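PDB 3TQW: methionine-binding protein from Coxiella burnetii, which probably serves as the periplasmic substrate-binding component of an ABC transporter, holding methionine in the cleft between its two lobes. Local coordinates for residues Ser52-Met57 / Ala202-Asp207; Gly79-Tyr84 / Ser218-Pro223; Leu118-Lys123 / Leu189-Asn194. One frame throughout, in Å; residues are numbered along the deposited sequence. Where two conformers were deposited one is given.

Interaction 1: residues Ser52-Met57 / Ala202-Asp207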
loop_
_atom_site.group_PDB
_atom_site.type_symbol
_atom_site.label_atom_id
_atom_site.label_comp_id
_atom_site.label_asym_id
_atom_site.label_seq_id
_atom_site.Cartn_x
_atom_site.Cartn_y
_atom_site.Cartn_z
ATOM N N SER A 52 5.994 -3.455 20.866
ATOM C CA SER A 52 5.486 -4.788 20.516
ATOM C C SER A 52 6.227 -5.423 19.337
ATOM O O SER A 52 6.376 -6.645 19.269
ATOM C CB SER A 52 3.989 -4.727 20.197
ATOM O OG SER A 52 3.232 -4.649 21.385
ATOM N N VAL A 53 6.659 -4.590 18.395
ATOM C CA VAL A 53 7.536 -5.032 17.316
ATOM C C VAL A 53 8.724 -4.074 17.246
ATOM O O VAL A 53 8.683 -2.988 17.828
ATOM C CB VAL A 53 6.818 -5.062 15.944
ATOM C CG1 VAL A 53 5.624 -6.022 15.973
ATOM C CG2 VAL A 53 6.372 -3.658 15.547
ATOM N N ASP A 54 9.777 -4.480 16.543
ATOM C CA ASP A 54 10.999 -3.681 16.442
ATOM C C ASP A 54 11.104 -2.978 15.093
ATOM O O ASP A 54 11.906 -2.062 14.913
ATOM C CB ASP A 54 12.220 -4.576 16.649
ATOM C CG ASP A 54 12.182 -5.297 17.978
ATOM O OD1 ASP A 54 11.981 -4.614 19.005
ATOM O OD2 ASP A 54 12.326 -6.543 17.993
ATOM N N ALA A 55 10.301 -3.438 14.142
ATOM C CA ALA A 55 10.202 -2.801 12.842
ATOM C C ALA A 55 8.867 -3.189 12.246
ATOM O O ALA A 55 8.216 -4.111 12.729
ATOM C CB ALA A 55 11.334 -3.259 11.928
ATOM N N ASN A 56 8.454 -2.481 11.203
ATOM C CA ASN A 56 7.320 -2.930 10.419
ATOM C C ASN A 56 7.552 -2.675 8.940
ATOM O O ASN A 56 8.375 -1.840 8.568
ATOM C CB ASN A 56 5.981 -2.357 10.927
ATOM C CG ASN A 56 5.863 -0.843 10.765
ATOM O OD1 ASN A 56 6.288 -0.267 9.761
ATOM N ND2 ASN A 56 5.269 -0.192 11.766
HETATM N N MSE A 57 6.869 -3.444 8.103
HETATM C CA MSE A 57 6.964 -3.286 6.663
HETATM C C MSE A 57 5.567 -3.428 6.087
HETATM O O MSE A 57 5.104 -4.546 5.847
HETATM C CB MSE A 57 7.873 -4.357 6.052
HETATM C CG MSE A 57 8.050 -4.190 4.532
HETATM SE SE MSE A 57 8.320 -5.883 3.574
HETATM C CE MSE A 57 6.554 -6.683 3.870
ATOM N N ALA A 202 9.971 0.680 8.577
ATOM C CA ALA A 202 9.958 1.724 9.587
ATOM C C ALA A 202 10.424 1.165 10.927
ATOM O O ALA A 202 10.127 0.015 11.272
ATOM C CB ALA A 202 8.554 2.329 9.709
ATOM N N VAL A 203 11.170 1.978 11.667
ATOM C CA VAL A 203 11.649 1.599 12.991
ATOM C C VAL A 203 11.506 2.791 13.933
ATOM O O VAL A 203 11.255 3.914 13.491
ATOM C CB VAL A 203 13.135 1.178 12.958
ATOM C CG1 VAL A 203 13.348 0.033 11.967
ATOM C CG2 VAL A 203 14.013 2.371 12.597
ATOM N N ARG A 204 11.664 2.552 15.230
ATOM C CA ARG A 204 11.667 3.653 16.184
ATOM C C ARG A 204 12.866 4.562 15.932
ATOM O O ARG A 204 13.958 4.098 15.597
ATOM C CB ARG A 204 11.665 3.136 17.626
ATOM C CG ARG A 204 10.362 2.461 18.039
ATOM C CD ARG A 204 10.413 1.992 19.492
ATOM N NE ARG A 204 11.381 0.918 19.691
ATOM C CZ ARG A 204 11.133 -0.368 19.449
ATOM N NH1 ARG A 204 9.947 -0.743 18.999
ATOM N NH2 ARG A 204 12.076 -1.280 19.660
ATOM N N GLU A 205 12.645 5.861 16.086
ATOM C CA GLU A 205 13.694 6.859 15.902
ATOM C C GLU A 205 15.001 6.475 16.594
ATOM O O GLU A 205 16.077 6.593 16.012
ATOM C CB GLU A 205 13.207 8.220 16.409
ATOM C CG GLU A 205 14.320 9.202 16.738
ATOM C CD GLU A 205 15.100 9.633 15.515
ATOM O OE1 GLU A 205 14.590 9.451 14.390
ATOM O OE2 GLU A 205 16.225 10.151 15.682
ATOM N N ASP A 206 14.909 6.017 17.837
ATOM C CA ASP A 206 16.102 5.647 18.596
ATOM C C ASP A 206 16.852 4.447 18.008
ATOM O O ASP A 206 18.024 4.232 18.324
ATOM C CB ASP A 206 15.749 5.382 20.059
ATOM C CG ASP A 206 15.467 6.659 20.831
ATOM O OD1 ASP A 206 15.873 7.744 20.361
ATOM O OD2 ASP A 206 14.845 6.576 21.912
ATOM N N ASP A 207 16.183 3.677 17.151
ATOM C CA ASP A 207 16.785 2.468 16.586
ATOM C C ASP A 207 17.229 2.618 15.136
ATOM O O ASP A 207 17.523 1.619 14.478
ATOM C CB ASP A 207 15.802 1.289 16.660
ATOM C CG ASP A 207 15.448 0.898 18.080
ATOM O OD1 ASP A 207 16.221 1.217 19.005
ATOM O OD2 ASP A 207 14.397 0.249 18.271
HETATM O O HOH W 1 12.529 0.088 16.449
#

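Interaction 2: residues Gly79-Tyr84 / Ser218-Pro223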
loop_
_atom_site.group_PDB
_atom_site.type_symbol
_atom_site.label_atom_id
_atom_site.label_comp_id
_atom_site.label_asym_id
_atom_site.label_seq_id
_atom_site.Cartn_x
_atom_site.Cartn_y
_atom_site.Cartn_z
ATOM N N GLY A 79 14.574 2.552 4.851
ATOM C CA GLY A 79 14.767 2.064 3.498
ATOM C C GLY A 79 13.496 1.638 2.792
ATOM O O GLY A 79 12.495 1.300 3.431
ATOM N N LYS A 80 13.544 1.652 1.464
ATOM C CA LYS A 80 12.402 1.289 0.636
ATOM C C LYS A 80 12.445 -0.190 0.268
ATOM O O LYS A 80 13.517 -0.796 0.198
ATOM C CB LYS A 80 12.380 2.141 -0.638
ATOM C CG LYS A 80 12.284 3.635 -0.392
ATOM C CD LYS A 80 12.334 4.408 -1.708
ATOM C CE LYS A 80 12.327 5.913 -1.479
ATOM N NZ LYS A 80 13.568 6.387 -0.799
ATOM N N THR A 81 11.274 -0.769 0.030
ATOM C CA THR A 81 11.183 -2.172 -0.347
ATOM C C THR A 81 10.701 -2.301 -1.786
ATOM O O THR A 81 11.492 -2.542 -2.700
ATOM C CB THR A 81 10.222 -2.933 0.585
ATOM O OG1 THR A 81 8.943 -2.275 0.593
ATOM C CG2 THR A 81 10.774 -2.952 1.991
ATOM N N PHE A 82 9.398 -2.141 -1.981
ATOM C CA PHE A 82 8.824 -2.170 -3.316
ATOM C C PHE A 82 7.749 -1.109 -3.423
ATOM O O PHE A 82 7.159 -0.709 -2.420
ATOM C CB PHE A 82 8.185 -3.538 -3.606
ATOM C CG PHE A 82 9.147 -4.691 -3.542
ATOM C CD1 PHE A 82 9.724 -5.192 -4.697
ATOM C CD2 PHE A 82 9.463 -5.283 -2.332
ATOM C CE1 PHE A 82 10.608 -6.249 -4.642
ATOM C CE2 PHE A 82 10.350 -6.343 -2.269
ATOM C CZ PHE A 82 10.921 -6.829 -3.424
ATOM N N VAL A 83 7.502 -0.637 -4.638
ATOM C CA VAL A 83 6.306 0.145 -4.901
ATOM C C VAL A 83 5.280 -0.782 -5.543
ATOM O O VAL A 83 5.627 -1.636 -6.360
ATOM C CB VAL A 83 6.586 1.358 -5.810
ATOM C CG1 VAL A 83 7.209 0.914 -7.125
ATOM C CG2 VAL A 83 5.304 2.149 -6.055
ATOM N N TYR A 84 4.020 -0.627 -5.148
ATOM C CA TYR A 84 2.947 -1.491 -5.627
ATOM C C TYR A 84 1.901 -0.636 -6.334
ATOM O O TYR A 84 0.924 -0.215 -5.714
ATOM C CB TYR A 84 2.289 -2.240 -4.461
ATOM C CG TYR A 84 3.224 -3.098 -3.635
ATOM C CD1 TYR A 84 3.576 -4.381 -4.052
ATOM C CD2 TYR A 84 3.732 -2.639 -2.421
ATOM C CE1 TYR A 84 4.424 -5.179 -3.291
ATOM C CE2 TYR A 84 4.583 -3.432 -1.654
ATOM C CZ TYR A 84 4.925 -4.701 -2.096
ATOM O OH TYR A 84 5.766 -5.492 -1.342
ATOM N N SER A 218 18.324 -4.935 3.845
ATOM C CA SER A 218 19.184 -5.608 2.879
ATOM C C SER A 218 18.603 -6.947 2.409
ATOM O O SER A 218 18.617 -7.253 1.214
ATOM C CB SER A 218 20.585 -5.809 3.459
ATOM O OG SER A 218 21.151 -4.567 3.844
ATOM N N ALA A 219 18.099 -7.743 3.346
ATOM C CA ALA A 219 17.479 -9.028 3.006
ATOM C C ALA A 219 16.288 -8.855 2.063
ATOM O O ALA A 219 16.080 -9.665 1.155
ATOM C CB ALA A 219 17.046 -9.761 4.266
ATOM N N LEU A 220 15.498 -7.809 2.297
ATOM C CA LEU A 220 14.343 -7.507 1.456
ATOM C C LEU A 220 14.732 -7.081 0.035
ATOM O O LEU A 220 13.887 -7.048 -0.857
ATOM C CB LEU A 220 13.457 -6.440 2.111
ATOM C CG LEU A 220 12.617 -6.971 3.274
ATOM C CD1 LEU A 220 12.135 -5.846 4.199
ATOM C CD2 LEU A 220 11.448 -7.785 2.732
ATOM N N HIS A 221 16.012 -6.777 -0.168
ATOM C CA HIS A 221 16.541 -6.491 -1.503
ATOM C C HIS A 221 17.329 -7.658 -2.086
ATOM O O HIS A 221 17.945 -7.528 -3.143
ATOM C CB HIS A 221 17.447 -5.258 -1.464
ATOM C CG HIS A 221 16.729 -3.992 -1.122
ATOM N ND1 HIS A 221 17.203 -3.098 -0.185
ATOM C CD2 HIS A 221 15.576 -3.466 -1.598
ATOM C CE1 HIS A 221 16.368 -2.078 -0.095
ATOM N NE2 HIS A 221 15.373 -2.276 -0.942
ATOM N N SER A 222 17.330 -8.795 -1.398
ATOM C CA SER A 222 18.095 -9.950 -1.862
ATOM C C SER A 222 17.518 -10.530 -3.151
ATOM O O SER A 222 16.335 -10.353 -3.446
ATOM C CB SER A 222 18.119 -11.035 -0.793
ATOM O OG SER A 222 16.819 -11.570 -0.603
ATOM N N PRO A 223 18.357 -11.234 -3.926
ATOM C CA PRO A 223 17.864 -11.931 -5.117
ATOM C C PRO A 223 16.670 -12.830 -4.798
ATOM O O PRO A 223 15.688 -12.818 -5.537
ATOM C CB PRO A 223 19.069 -12.775 -5.546
ATOM C CG PRO A 223 20.245 -11.982 -5.087
ATOM C CD PRO A 223 19.821 -11.344 -3.786
#

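Interaction 3: residues Leu118-Lys123 / Leu189-Asn194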
loop_
_atom_site.group_PDB
_atom_site.type_symbol
_atom_site.label_atom_id
_atom_site.label_comp_id
_atom_site.label_asym_id
_atom_site.label_seq_id
_atom_site.Cartn_x
_atom_site.Cartn_y
_atom_site.Cartn_z
ATOM N N LEU A 118 -7.611 9.528 -5.526
ATOM C CA LEU A 118 -8.151 10.663 -6.268
ATOM C C LEU A 118 -7.193 11.087 -7.380
ATOM O O LEU A 118 -7.618 11.441 -8.485
ATOM C CB LEU A 118 -8.459 11.836 -5.333
ATOM C CG LEU A 118 -9.661 11.601 -4.418
ATOM C CD1 LEU A 118 -9.819 12.742 -3.421
ATOM C CD2 LEU A 118 -10.930 11.414 -5.250
ATOM N N LEU A 119 -5.897 11.024 -7.094
ATOM C CA LEU A 119 -4.882 11.314 -8.096
ATOM C C LEU A 119 -4.946 10.316 -9.243
ATOM O O LEU A 119 -4.743 10.680 -10.402
ATOM C CB LEU A 119 -3.489 11.319 -7.468
ATOM C CG LEU A 119 -3.120 12.586 -6.691
ATOM C CD1 LEU A 119 -1.874 12.366 -5.842
ATOM C CD2 LEU A 119 -2.932 13.764 -7.643
ATOM N N LEU A 120 -5.235 9.058 -8.916
ATOM C CA LEU A 120 -5.363 8.012 -9.925
ATOM C C LEU A 120 -6.620 8.209 -10.779
ATOM O O LEU A 120 -6.603 7.954 -11.985
ATOM C CB LEU A 120 -5.362 6.627 -9.266
ATOM C CG LEU A 120 -5.468 5.383 -10.152
ATOM C CD1 LEU A 120 -4.376 5.352 -11.203
ATOM C CD2 LEU A 120 -5.419 4.110 -9.308
ATOM N N LEU A 121 -7.711 8.654 -10.158
ATOM C CA LEU A 121 -8.934 8.951 -10.907
ATOM C C LEU A 121 -8.697 10.115 -11.864
ATOM O O LEU A 121 -9.305 10.194 -12.934
ATOM C CB LEU A 121 -10.100 9.276 -9.967
ATOM C CG LEU A 121 -10.582 8.157 -9.050
ATOM C CD1 LEU A 121 -11.598 8.692 -8.053
ATOM C CD2 LEU A 121 -11.175 7.016 -9.865
ATOM N N GLU A 122 -7.811 11.021 -11.469
ATOM C CA GLU A 122 -7.446 12.144 -12.318
ATOM C C GLU A 122 -6.583 11.667 -13.488
ATOM O O GLU A 122 -6.748 12.115 -14.622
ATOM C CB GLU A 122 -6.714 13.211 -11.507
ATOM C CG GLU A 122 -6.355 14.442 -12.305
ATOM C CD GLU A 122 -5.720 15.523 -11.454
ATOM O OE1 GLU A 122 -4.731 15.227 -10.746
ATOM O OE2 GLU A 122 -6.215 16.670 -11.493
ATOM N N LYS A 123 -5.662 10.752 -13.204
ATOM C CA LYS A 123 -4.846 10.140 -14.244
ATOM C C LYS A 123 -5.770 9.443 -15.236
ATOM O O LYS A 123 -5.531 9.464 -16.444
ATOM C CB LYS A 123 -3.872 9.138 -13.620
ATOM C CG LYS A 123 -2.992 8.381 -14.602
ATOM C CD LYS A 123 -2.154 7.345 -13.859
ATOM C CE LYS A 123 -1.306 6.514 -14.804
ATOM N NZ LYS A 123 -0.325 7.359 -15.526
ATOM N N LEU A 189 -6.729 0.270 -15.157
ATOM C CA LEU A 189 -5.661 1.265 -15.174
ATOM C C LEU A 189 -4.884 1.191 -13.863
ATOM O O LEU A 189 -5.473 0.943 -12.812
ATOM C CB LEU A 189 -6.256 2.667 -15.327
ATOM C CG LEU A 189 -5.268 3.835 -15.270
ATOM C CD1 LEU A 189 -4.326 3.832 -16.479
ATOM C CD2 LEU A 189 -5.993 5.166 -15.164
ATOM N N THR A 190 -3.572 1.404 -13.918
ATOM C CA THR A 190 -2.774 1.489 -12.692
ATOM C C THR A 190 -1.873 2.719 -12.701
ATOM O O THR A 190 -1.607 3.301 -13.756
ATOM C CB THR A 190 -1.870 0.254 -12.491
ATOM O OG1 THR A 190 -0.804 0.284 -13.447
ATOM C CG2 THR A 190 -2.660 -1.036 -12.656
ATOM N N GLU A 191 -1.400 3.106 -11.521
ATOM C CA GLU A 191 -0.405 4.159 -11.399
ATOM C C GLU A 191 0.834 3.787 -12.187
ATOM O O GLU A 191 1.034 2.622 -12.531
ATOM C CB GLU A 191 0.028 4.324 -9.941
ATOM C CG GLU A 191 -1.051 4.723 -8.955
ATOM C CD GLU A 191 -0.538 4.663 -7.523
ATOM O OE1 GLU A 191 0.207 3.713 -7.200
ATOM O OE2 GLU A 191 -0.864 5.564 -6.729
ATOM N N GLY A 192 1.678 4.780 -12.447
ATOM C CA GLY A 192 3.005 4.533 -12.973
ATOM C C GLY A 192 3.930 4.079 -11.857
ATOM O O GLY A 192 3.567 4.145 -10.681
ATOM N N PRO A 193 5.138 3.617 -12.218
ATOM C CA PRO A 193 6.096 3.066 -11.254
ATOM C C PRO A 193 6.830 4.132 -10.445
ATOM O O PRO A 193 7.383 3.820 -9.390
ATOM C CB PRO A 193 7.088 2.319 -12.146
ATOM C CG PRO A 193 7.058 3.072 -13.440
ATOM C CD PRO A 193 5.625 3.516 -13.605
ATOM N N ASN A 194 6.835 5.370 -10.927
ATOM C CA ASN A 194 7.611 6.429 -10.286
ATOM C C ASN A 194 6.779 7.337 -9.390
ATOM O O ASN A 194 6.818 8.559 -9.517
ATOM C CB ASN A 194 8.348 7.259 -11.338
ATOM C CG ASN A 194 9.280 6.419 -12.188
ATOM O OD1 ASN A 194 9.222 6.455 -13.418
ATOM N ND2 ASN A 194 10.138 5.645 -11.533
#

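Interaction 1: residues Ser52-Met57 / Ala202-Asp207
Arg204 reaches across from strand 198-204 and presents the edge of its guanidinium to the backbone and side chain just ahead of strand 55-60, its neighbour in the six-stranded sheet. Its chain is bent at chi3 (-67°), which turns NE out of an extended course, and the flat group then meets two oxygens near its own plane. NH1 donates to Val53 O at 2.8 Å, and the acceptor lies only 9° out of the guanidinium plane; the carbonyl of Leu48 in helix 44-49 takes a second bond from NH1. NH2 makes a long, weak salt bridge to Asp54 OD1 (3.4 Å), the carboxylate plane turned 76° from the guanidinium. The stronger partner of Asp54 is the backbone N of Arg6, bound by OD2. Asp207, from Arg204's own segment, completes the network with OD2 at 3.1 Å from NH2. One water sits over a guanidinium face: it donates to Asp54 O and to Asp207 OD2 and accepts from Arg204 N.

Beyond this, the strands run antiparallel, with Asn56 and Ala202 a hydrogen-bonded pair, each N giving to the other's O at 3.0 Å. Both side chains project to the same face of the sheet, where Asn56 OD1 lies 3.4 Å from Ala202 CB while ND2 binds Asn45 OD1. Ala55 CB meets Val203 CG1 at 3.9 Å.

Arg204 thus closes the end of the strand pair chiefly through two main-chain carbonyls, Val53 and Leu48; the two carboxylates would add favourable charge, Asp54 only weakly.

Interaction 2: residues Gly79-Tyr84 / Ser218-Pro223
Polar contact between strand 75-83 of the six-stranded sheet and the end of helix 211-220 comes from His221, whose ring edge meets the carbonyl of Lys80. NE2 stands 2.6 Å from Lys80 O, close to the ring plane, but the N-H...O angle of 129° is well short of straight and the bond is weak. CE1 of the same ring is also near that oxygen, at 3.1 Å, so the carbonyl is met by the NE2-CE1 side of the imidazole.

The apolar part is carried by Thr81 and Leu220. They lie side by side and point the same way, with the methyl CG2 of Thr81 3.9 Å from Leu220 CD1. Chi1 of Thr81 (55°) puts OG1 between the backbone N and the carbonyl carbon, where it makes a weak bond to Asn199 O on the neighbouring strand. Leu220 also packs on Val201 of that strand and on Ala21 of helix 13-29.

Phe82 adds a looser van der Waals contact: CE2 and CZ each come 3.9 Å from Leu220 O. The ring's other neighbours include Leu17 of helix 13-29 and Leu226 of helix 223-233. Two residues on, the chain reaches Tyr84, which touches the bound methionine.

Just past the helix, Ser222 N and OG both donate to Ala219 O, OG at 2.7 Å. Ser222 thus bonds back to Ala219 and also caps helix 223-233, its OG bonded to Val225 N.

The contact combines one methyl-methyl packing pair with a short but bent, weak histidine bond, and it buries Leu220 O without a partner in the model.

Interaction 3: residues Leu118-Lys123 / Leu189-Asn194
The second lobe of this periplasmic binding protein has helix 111-123 packed beside its five-stranded sheet, and here the helix's last turns meet the short, weakly bonded edge strand 189-190 and the chain that leaves it. Leu120 points toward that strand. Its CG stands anti to the backbone N (chi1 -179°), and the branch CD1 does the touching: it lies 3.7 Å from Glu191 N and 3.9 Å from Thr190 C, against the peptide joining those two residues. The same methyl meets Glu191 CG at 4.1 Å and Leu189 CD2 at 4.3 Å, the latter being the apolar side-chain pair of the contact.

One helical turn later, Lys123 stretches out over the strand's exit. Its chain is extended through chi3 and bends at chi4 (63°), which turns NZ aside. The methylene CE is the closest part, 3.4 Å from Thr190 O, with Glu191 CA and Gly192 N somewhat farther at 4.2 Å. Leu189 CD2 reaches back to the helix end, 4.3 Å from Lys123 C. No hydrogen bond crosses between the segments; the lysine contributes its outer methylenes, chiefly CE.

Glu191 uses its carboxylate elsewhere: OE2 forms a salt bridge with Arg116, a methionine-pocket residue from the same helix, and OE1 takes a hydrogen bond from Met86 N. Strand 87-89 lies next to 189-190 in the sheet, with a backbone bond between Leu88 and Leu189, and Leu88 also packs on Leu120. Leu121 turns to strand 104-108, so the helix end rests on several strands of the sheet at once.

Overall arrangement
From the N terminus, residues 52-57 open interaction 1 and residues 79-84 open interaction 2. The chain then passes into the second lobe, where interaction 3 closes its 118-123 to 189-194 loop wholly within the spans of the other two. On the way back, 202-207 closes interaction 1 and 218-223 closes interaction 2, so these two cross. Both serve the six-stranded sheet: interaction 1 pairs two of its strands, interaction 2 sets a helix end on it, and they touch where the selenium of Met57 meets Leu220. Interaction 3 belongs to the other sheet, yet its Glu191, salt-bridged to pocket residue Arg116, loosely approaches Tyr84 of interaction 2, which lines the methionine site.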